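PDB 1VKO: inositol-3-phosphate synthase from Caenorhabditis elegans, which belongs to the inositol-phosphate synthase family and binds nicotinamide-adenine-dinucleotide through a Rossmann-type domain. Local coordinates for residues V318-K326 against S474-A485. Numbering follows the deposited sequence.
Sequences VFVGGDDFK and SVLSILSLLLKA. With NAD (nicotinamide-adenine-dinucleotide), chain G; POP (pyrophosphate 2-), chain H.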
loop_
_atom_site.group_PDB
_atom_site.type_symbol
_atom_site.label_atom_id
_atom_site.label_comp_id
_atom_site.label_asym_id
_atom_site.label_seq_id
_atom_site.Cartn_x
_atom_site.Cartn_y
_atom_site.Cartn_z
ATOM N N VAL A 318 -2.873 -43.654 -17.154
ATOM C CA VAL A 318 -1.907 -42.717 -16.591
ATOM C C VAL A 318 -2.646 -41.433 -16.145
ATOM O O VAL A 318 -3.747 -41.133 -16.649
ATOM C CB VAL A 318 -0.815 -42.503 -17.654
ATOM C CG1 VAL A 318 -0.733 -41.077 -18.133
ATOM C CG2 VAL A 318 0.528 -43.119 -17.205
ATOM N N PHE A 319 -2.088 -40.701 -15.180
ATOM C CA PHE A 319 -2.734 -39.461 -14.709
ATOM C C PHE A 319 -2.150 -38.250 -15.371
ATOM O O PHE A 319 -0.932 -38.191 -15.583
ATOM C CB PHE A 319 -2.594 -39.249 -13.189
ATOM C CG PHE A 319 -3.369 -40.224 -12.346
ATOM C CD1 PHE A 319 -4.759 -40.220 -12.342
ATOM C CD2 PHE A 319 -2.703 -41.115 -11.516
ATOM C CE1 PHE A 319 -5.469 -41.127 -11.549
ATOM C CE2 PHE A 319 -3.403 -42.024 -10.725
ATOM C CZ PHE A 319 -4.779 -42.029 -10.735
ATOM N N VAL A 320 -3.026 -37.284 -15.684
ATOM C CA VAL A 320 -2.593 -35.978 -16.153
ATOM C C VAL A 320 -2.960 -34.903 -15.134
ATOM O O VAL A 320 -3.841 -35.135 -14.304
ATOM C CB VAL A 320 -3.029 -35.654 -17.622
ATOM C CG1 VAL A 320 -2.384 -36.626 -18.548
ATOM C CG2 VAL A 320 -4.577 -35.629 -17.829
ATOM N N GLY A 321 -2.265 -33.758 -15.173
ATOM C CA GLY A 321 -2.573 -32.627 -14.276
ATOM C C GLY A 321 -2.205 -31.255 -14.848
ATOM O O GLY A 321 -1.345 -31.150 -15.711
ATOM N N GLY A 322 -2.871 -30.206 -14.368
ATOM C CA GLY A 322 -2.646 -28.816 -14.806
ATOM C C GLY A 322 -3.880 -27.955 -14.577
ATOM O O GLY A 322 -4.891 -28.444 -14.085
ATOM N N ASP A 323 -3.821 -26.668 -14.917
ATOM C CA ASP A 323 -2.662 -26.072 -15.519
ATOM C C ASP A 323 -2.230 -24.889 -14.675
ATOM O O ASP A 323 -3.084 -24.110 -14.205
ATOM C CB ASP A 323 -3.041 -25.523 -16.892
ATOM C CG ASP A 323 -3.501 -26.577 -17.846
ATOM O OD1 ASP A 323 -2.969 -27.741 -17.851
ATOM O OD2 ASP A 323 -4.359 -26.316 -18.703
ATOM N N ASP A 324 -0.916 -24.744 -14.510
ATOM C CA ASP A 324 -0.272 -23.479 -14.114
ATOM C C ASP A 324 -0.200 -23.321 -12.594
ATOM O O ASP A 324 -1.250 -23.175 -11.927
ATOM C CB ASP A 324 -0.978 -22.292 -14.784
ATOM C CG ASP A 324 -0.121 -21.029 -14.851
ATOM O OD1 ASP A 324 1.127 -21.105 -14.751
ATOM O OD2 ASP A 324 -0.630 -19.904 -15.050
ATOM N N PHE A 325 1.034 -23.338 -12.061
ATOM C CA PHE A 325 1.264 -23.235 -10.633
ATOM C C PHE A 325 0.488 -22.109 -10.078
ATOM O O PHE A 325 0.441 -20.999 -10.647
ATOM C CB PHE A 325 2.737 -22.977 -10.278
ATOM C CG PHE A 325 3.708 -24.006 -10.811
ATOM C CD1 PHE A 325 3.530 -25.361 -10.560
ATOM C CD2 PHE A 325 4.829 -23.612 -11.532
ATOM C CE1 PHE A 325 4.466 -26.308 -11.051
ATOM C CE2 PHE A 325 5.756 -24.570 -12.017
ATOM C CZ PHE A 325 5.545 -25.890 -11.768
ATOM N N LYS A 326 -0.134 -22.387 -8.948
ATOM C CA LYS A 326 -0.812 -21.361 -8.218
ATOM C C LYS A 326 0.025 -20.999 -7.019
ATOM O O LYS A 326 -0.150 -21.550 -5.918
ATOM C CB LYS A 326 -2.173 -21.861 -7.817
ATOM C CG LYS A 326 -2.981 -20.826 -7.200
ATOM C CD LYS A 326 -3.876 -21.492 -6.193
ATOM C CE LYS A 326 -5.144 -21.961 -6.815
ATOM N NZ LYS A 326 -6.085 -22.431 -5.767
ATOM N N SER A 474 -8.203 -40.404 -14.814
ATOM C CA SER A 474 -6.873 -39.939 -15.260
ATOM C C SER A 474 -6.590 -38.470 -14.991
ATOM O O SER A 474 -5.447 -38.108 -14.701
ATOM C CB SER A 474 -6.660 -40.173 -16.763
ATOM O OG SER A 474 -6.853 -41.526 -17.114
ATOM N N VAL A 475 -7.604 -37.619 -15.138
ATOM C CA VAL A 475 -7.414 -36.175 -14.996
ATOM C C VAL A 475 -7.539 -35.889 -13.540
ATOM O O VAL A 475 -8.674 -35.746 -13.033
ATOM C CB VAL A 475 -8.510 -35.325 -15.705
ATOM C CG1 VAL A 475 -8.239 -33.823 -15.491
ATOM C CG2 VAL A 475 -8.562 -35.615 -17.178
ATOM N N LEU A 476 -6.410 -35.822 -12.843
ATOM C CA LEU A 476 -6.517 -35.794 -11.410
ATOM C C LEU A 476 -6.666 -34.433 -10.800
ATOM O O LEU A 476 -5.685 -33.759 -10.434
ATOM C CB LEU A 476 -5.581 -36.783 -10.678
ATOM C CG LEU A 476 -4.169 -36.488 -10.203
ATOM C CD1 LEU A 476 -3.574 -37.746 -9.659
ATOM C CD2 LEU A 476 -3.390 -36.027 -11.354
ATOM N N SER A 477 -7.940 -34.045 -10.714
ATOM C CA SER A 477 -8.364 -32.750 -10.252
ATOM C C SER A 477 -8.076 -32.451 -8.789
ATOM O O SER A 477 -8.044 -31.293 -8.418
ATOM C CB SER A 477 -9.855 -32.529 -10.568
ATOM O OG SER A 477 -10.664 -33.642 -10.204
ATOM N N ILE A 478 -7.853 -33.461 -7.958
ATOM C CA ILE A 478 -7.453 -33.223 -6.566
ATOM C C ILE A 478 -6.175 -32.403 -6.437
ATOM O O ILE A 478 -5.832 -31.963 -5.330
ATOM C CB ILE A 478 -7.272 -34.546 -5.742
ATOM C CG1 ILE A 478 -6.226 -35.485 -6.371
ATOM C CG2 ILE A 478 -8.592 -35.239 -5.505
ATOM C CD1 ILE A 478 -5.698 -36.479 -5.384
ATOM N N LEU A 479 -5.479 -32.206 -7.557
ATOM C CA LEU A 479 -4.257 -31.392 -7.602
ATOM C C LEU A 479 -4.536 -29.889 -7.729
ATOM O O LEU A 479 -3.620 -29.066 -7.745
ATOM C CB LEU A 479 -3.370 -31.829 -8.785
ATOM C CG LEU A 479 -2.822 -33.258 -8.826
ATOM C CD1 LEU A 479 -1.867 -33.367 -9.995
ATOM C CD2 LEU A 479 -2.133 -33.583 -7.501
ATOM N N SER A 480 -5.812 -29.559 -7.803
ATOM C CA SER A 480 -6.310 -28.209 -8.036
ATOM C C SER A 480 -5.797 -27.134 -7.114
ATOM O O SER A 480 -5.620 -26.002 -7.544
ATOM C CB SER A 480 -7.832 -28.219 -7.919
ATOM O OG SER A 480 -8.319 -28.909 -9.015
ATOM N N LEU A 481 -5.604 -27.471 -5.841
ATOM C CA LEU A 481 -5.124 -26.485 -4.866
ATOM C C LEU A 481 -3.781 -25.945 -5.248
ATOM O O LEU A 481 -3.424 -24.844 -4.836
ATOM C CB LEU A 481 -5.108 -27.021 -3.418
ATOM C CG LEU A 481 -4.097 -28.046 -2.926
ATOM C CD1 LEU A 481 -4.083 -28.094 -1.363
ATOM C CD2 LEU A 481 -4.490 -29.374 -3.521
ATOM N N LEU A 482 -3.048 -26.721 -6.041
ATOM C CA LEU A 482 -1.730 -26.319 -6.476
ATOM C C LEU A 482 -1.751 -25.561 -7.806
ATOM O O LEU A 482 -0.713 -25.064 -8.254
ATOM C CB LEU A 482 -0.793 -27.548 -6.577
ATOM C CG LEU A 482 -0.289 -28.239 -5.300
ATOM C CD1 LEU A 482 -0.313 -27.304 -4.118
ATOM C CD2 LEU A 482 -1.065 -29.481 -4.977
ATOM N N LEU A 483 -2.926 -25.465 -8.434
ATOM C CA LEU A 483 -2.985 -25.042 -9.834
ATOM C C LEU A 483 -4.008 -23.943 -10.069
ATOM O O LEU A 483 -5.059 -23.943 -9.423
ATOM C CB LEU A 483 -3.276 -26.255 -10.728
ATOM C CG LEU A 483 -2.209 -27.368 -10.754
ATOM C CD1 LEU A 483 -2.800 -28.625 -11.372
ATOM C CD2 LEU A 483 -0.867 -26.956 -11.431
ATOM N N LYS A 484 -3.693 -23.039 -11.006
ATOM C CA LYS A 484 -4.462 -21.827 -11.251
ATOM C C LYS A 484 -5.670 -22.093 -12.080
ATOM O O LYS A 484 -6.731 -21.504 -11.835
ATOM C CB LYS A 484 -3.666 -20.823 -12.047
ATOM C CG LYS A 484 -2.885 -19.872 -11.232
ATOM C CD LYS A 484 -2.522 -18.667 -12.098
ATOM C CE LYS A 484 -1.269 -18.035 -11.541
ATOM N NZ LYS A 484 -0.045 -18.866 -11.805
ATOM N N ALA A 485 -5.467 -22.969 -13.072
ATOM C CA ALA A 485 -6.422 -23.239 -14.136
ATOM C C ALA A 485 -6.616 -24.736 -14.233
ATOM O O ALA A 485 -6.171 -25.401 -15.188
ATOM C CB ALA A 485 -5.926 -22.668 -15.442
HETATM P PA NAD G . 12.706 -19.991 -16.314
HETATM O O1A NAD G . 12.981 -19.257 -17.537
HETATM O O2A NAD G . 13.731 -19.644 -15.315
HETATM O O5B NAD G . 12.665 -21.532 -16.687
HETATM C C5B NAD G . 12.403 -21.935 -17.998
HETATM C C4B NAD G . 13.488 -22.916 -18.398
HETATM O O4B NAD G . 12.952 -23.804 -19.353
HETATM C C3B NAD G . 14.662 -22.241 -19.047
HETATM O O3B NAD G . 15.783 -22.995 -18.611
HETATM C C2B NAD G . 14.530 -22.507 -20.520
HETATM O O2B NAD G . 15.849 -22.844 -20.947
HETATM C C1B NAD G . 13.692 -23.781 -20.538
HETATM N N9A NAD G . 12.874 -24.113 -21.733
HETATM C C8A NAD G . 12.167 -23.303 -22.570
HETATM N N7A NAD G . 11.604 -24.072 -23.528
HETATM C C5A NAD G . 11.926 -25.366 -23.345
HETATM C C6A NAD G . 11.653 -26.553 -24.048
HETATM N N6A NAD G . 10.960 -26.593 -25.198
HETATM N N1A NAD G . 12.182 -27.729 -23.581
HETATM C C2A NAD G . 12.984 -27.744 -22.477
HETATM N N3A NAD G . 13.269 -26.580 -21.840
HETATM C C4A NAD G . 12.751 -25.398 -22.239
HETATM O O3 NAD G . 11.209 -19.712 -15.758
HETATM P PN NAD G . 10.760 -20.294 -14.346
HETATM O O1N NAD G . 11.609 -21.483 -14.073
HETATM O O2N NAD G . 10.760 -19.180 -13.393
HETATM O O5D NAD G . 9.279 -20.915 -14.572
HETATM C C5D NAD G . 9.003 -21.760 -15.676
HETATM C C4D NAD G . 7.513 -21.838 -16.057
HETATM O O4D NAD G . 6.722 -22.039 -14.912
HETATM C C3D NAD G . 6.974 -20.578 -16.744
HETATM O O3D NAD G . 6.115 -20.966 -17.779
HETATM C C2D NAD G . 6.074 -19.970 -15.699
HETATM O O2D NAD G . 4.958 -19.251 -16.199
HETATM C C1D NAD G . 5.589 -21.201 -14.984
HETATM N N1N NAD G . 5.052 -20.729 -13.713
HETATM C C2N NAD G . 5.871 -20.119 -12.815
HETATM C C3N NAD G . 5.334 -19.657 -11.635
HETATM C C7N NAD G . 6.304 -19.360 -10.555
HETATM O O7N NAD G . 7.667 -19.481 -10.918
HETATM N N7N NAD G . 5.869 -19.028 -9.333
HETATM C C4N NAD G . 3.966 -19.822 -11.342
HETATM C C5N NAD G . 3.151 -20.426 -12.274
HETATM C C6N NAD G . 3.707 -20.877 -13.481
HETATM P P1 POP H . 0.613 -16.226 -9.031
HETATM O O1 POP H . 0.067 -17.199 -7.996
HETATM O O2 POP H . 1.574 -15.264 -8.373
HETATM O O3 POP H . -0.538 -15.435 -9.631
HETATM O O POP H . 1.440 -17.062 -10.164
HETATM P P2 POP H . 2.213 -16.450 -11.463
HETATM O O4 POP H . 3.702 -16.389 -11.135
HETATM O O5 POP H . 1.938 -17.355 -12.657
HETATM O O6 POP H . 1.811 -15.031 -11.880
HETATM O O HOH W 1 -6.275 -24.904 -17.752
HETATM O O HOH W 2 -1.070 -23.661 -4.373
#
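Asp323 and Ala485 exchange two backbone hydrogen bonds right beside a cis peptide bond, Gly322-Asp323, just ahead of the ligands. Asp323 N reaches Ala485 O at 2.7 Å from above the carbonyl plane, and Ala485 N gives the return bond to Asp323 O. After the cis bond, pairing continues as Lys484 N donates to Asp324 O and Lys326 N to Leu482 O (2.8 Å).

The Lys484 side chain runs across Asp324 and bends at its end (chi4 72°), which directs NZ to the pyrophosphate, where it donates to O5 at 2.6 Å and to O at 2.9 Å. A further bond from NZ to Phe325 O is modelled so short that it is doubtful. By comparison the salt bridge of Lys484 NZ with Asp324 OD2 is weak, 3.5 Å. Asp324 OD1 forms a salt bridge with Lys373 and OD2 a hydrogen bond with Ser376; Lys373 is the strongest polar partner of this carboxylate. Lys326, bent at chi2 and chi3, instead lays CE 3.3 Å from Leu483 O, and its NZ bonds Gln501 and Ser334.

Before the cis bond, 320-321, an outermost strand of the parallel sheet within this chain, is bridged by Val320 N to Ser474 O and Leu476 N to Val320 O. Here Leu476 CD1 sits over one face of Phe319, 3.9 Å from the ring centroid and 21° off its normal, while Ser474 O lies at the ring edge. Leu483 CD1 packs 3.4 Å from Gly322 N.

A Rossmann-type sheet edge thus leads into a pocket where Lys484 touches both nicotinamide-adenine-dinucleotide and pyrophosphate.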